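Local coordinates for chitin oligosaccharide binding protein NagB2 (Paenibacillus sp. FPU-7, PDB 7EHU) that binds short chitin oligosaccharides such as diacetylchitobiose and triacetylchitotriose, probably delivering them to a sugar transporter as an extracellular solute-binding protein, at residues 175-180 and 269-274. Sequence-based numbering, arbitrary orientation.
Sequences KALEAL and AAMLFD
Leu177 meets the strand first, through one branch. Its CD2 lies 3.5 Å from CE of Met271, methyl against methyl, and the two side chains cross at about a right angle. The same leucine also rests on Pro187, Ile188 and Tyr247, and Met271 touches Ile188 as well, so the short strand 188-189 borders this meeting point. Met271 runs straight at chi2 and then bends at chi3 (89°), which brings CE up to the helix. Met271 also packs on Phe151 and Tyr153 of strand 138-154.

The contact joins a helix to the sheet in one lobe of the periplasmic-binding-protein fold, as expected for this solute-binding family. Helix 170-182 packs against Ala270 and Met271 of the segment 269-274. Strand 271-275 runs antiparallel to 138-154 and parallel to 188-189. No hydrogen bond joins the two segments; apolar side chains do all the work.

One turn further along the helix, Leu180 straddles Ala270. Both of its methyls, CD1 and CD2, sit 3.6 Å from CB of Ala270, so the alanine methyl fits into the fork of the leucine. CB of Leu180 points toward the segment 269-274; chi1 (-70°) places CG anti to the carbonyl carbon, and chi2 (159°) turns both methyls to Ala270. CD1 has a second partner, CE of Met271, at 3.7 Å. With an alanine here, both methyls over Ala270 CB are gone, which would probably open a gap beside it and leave the Met271 methyl without its CD1 neighbour. The backbone of Ala270 is hydrogen-bonded to Asn154 and Thr186.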
# COMPACT_ATOMS: atom_id res chain seq x y z
N LYS A 175 3.93 26.02 6.42
CA LYS A 175 4.00 27.28 5.68
C LYS A 175 3.46 27.09 4.26
O LYS A 175 2.74 27.95 3.74
CB LYS A 175 5.42 27.86 5.67
CG LYS A 175 5.37 29.16 4.91
CD LYS A 175 4.62 30.17 5.82
CE LYS A 175 4.25 31.45 5.13
NZ LYS A 175 3.14 30.84 4.26
N ALA A 176 3.78 25.97 3.63
CA ALA A 176 3.26 25.70 2.29
C ALA A 176 1.75 25.54 2.30
O ALA A 176 1.05 26.07 1.42
CB ALA A 176 3.90 24.43 1.76
N LEU A 177 1.21 24.81 3.28
CA LEU A 177 -0.23 24.65 3.36
C LEU A 177 -0.92 26.01 3.53
O LEU A 177 -1.94 26.27 2.89
CB LEU A 177 -0.59 23.74 4.53
CG LEU A 177 -0.09 22.30 4.39
CD1 LEU A 177 -0.35 21.52 5.67
CD2 LEU A 177 -0.72 21.58 3.22
N GLU A 178 -0.36 26.87 4.39
CA GLU A 178 -0.91 28.21 4.61
C GLU A 178 -0.96 28.98 3.30
O GLU A 178 -1.96 29.64 2.98
CB GLU A 178 -0.04 28.96 5.63
CG GLU A 178 -0.32 28.60 7.10
CD GLU A 178 0.75 29.07 8.08
OE1 GLU A 178 1.63 29.87 7.69
OE2 GLU A 178 0.70 28.63 9.26
N ALA A 179 0.12 28.93 2.53
CA ALA A 179 0.20 29.70 1.29
C ALA A 179 -0.76 29.17 0.24
O ALA A 179 -1.37 29.95 -0.52
CB ALA A 179 1.64 29.68 0.76
N LEU A 180 -0.90 27.85 0.15
CA LEU A 180 -1.84 27.27 -0.80
C LEU A 180 -3.26 27.65 -0.43
O LEU A 180 -4.04 28.09 -1.28
CB LEU A 180 -1.68 25.75 -0.82
CG LEU A 180 -0.38 25.23 -1.44
CD1 LEU A 180 -0.09 23.81 -0.97
CD2 LEU A 180 -0.42 25.29 -2.97
N ALA A 269 -6.01 19.91 -6.60
CA ALA A 269 -5.43 20.01 -5.26
C ALA A 269 -3.92 19.94 -5.42
O ALA A 269 -3.42 19.36 -6.37
CB ALA A 269 -5.88 18.88 -4.35
N ALA A 270 -3.20 20.51 -4.46
CA ALA A 270 -1.76 20.71 -4.64
C ALA A 270 -0.89 19.50 -4.34
O ALA A 270 0.24 19.43 -4.83
CB ALA A 270 -1.29 21.89 -3.78
N MET A 271 -1.36 18.55 -3.53
CA MET A 271 -0.56 17.38 -3.20
C MET A 271 -1.47 16.22 -2.85
O MET A 271 -2.67 16.38 -2.65
CB MET A 271 0.44 17.66 -2.08
CG MET A 271 -0.21 17.90 -0.73
SD MET A 271 0.89 18.64 0.51
CE MET A 271 0.60 20.36 0.17
N LEU A 272 -0.86 15.04 -2.76
CA LEU A 272 -1.58 13.79 -2.55
C LEU A 272 -0.64 12.85 -1.81
O LEU A 272 0.46 12.58 -2.31
CB LEU A 272 -1.96 13.17 -3.89
CG LEU A 272 -2.64 11.81 -3.85
CD1 LEU A 272 -4.13 11.98 -3.53
CD2 LEU A 272 -2.49 11.08 -5.14
N PHE A 273 -1.04 12.37 -0.64
CA PHE A 273 -0.25 11.38 0.08
C PHE A 273 -0.69 10.00 -0.38
O PHE A 273 -1.87 9.63 -0.22
CB PHE A 273 -0.40 11.55 1.60
CG PHE A 273 0.67 10.80 2.35
CD1 PHE A 273 1.90 11.39 2.57
CD2 PHE A 273 0.49 9.49 2.74
CE1 PHE A 273 2.91 10.70 3.20
CE2 PHE A 273 1.53 8.79 3.36
CZ PHE A 273 2.73 9.39 3.59
N ASP A 274 0.21 9.26 -1.01
CA ASP A 274 -0.20 8.00 -1.62
C ASP A 274 1.01 7.10 -1.78
O ASP A 274 2.16 7.51 -1.61
CB ASP A 274 -0.87 8.26 -2.98
CG ASP A 274 -1.99 7.29 -3.29
OD1 ASP A 274 -1.93 6.11 -2.85
OD2 ASP A 274 -2.88 7.67 -4.05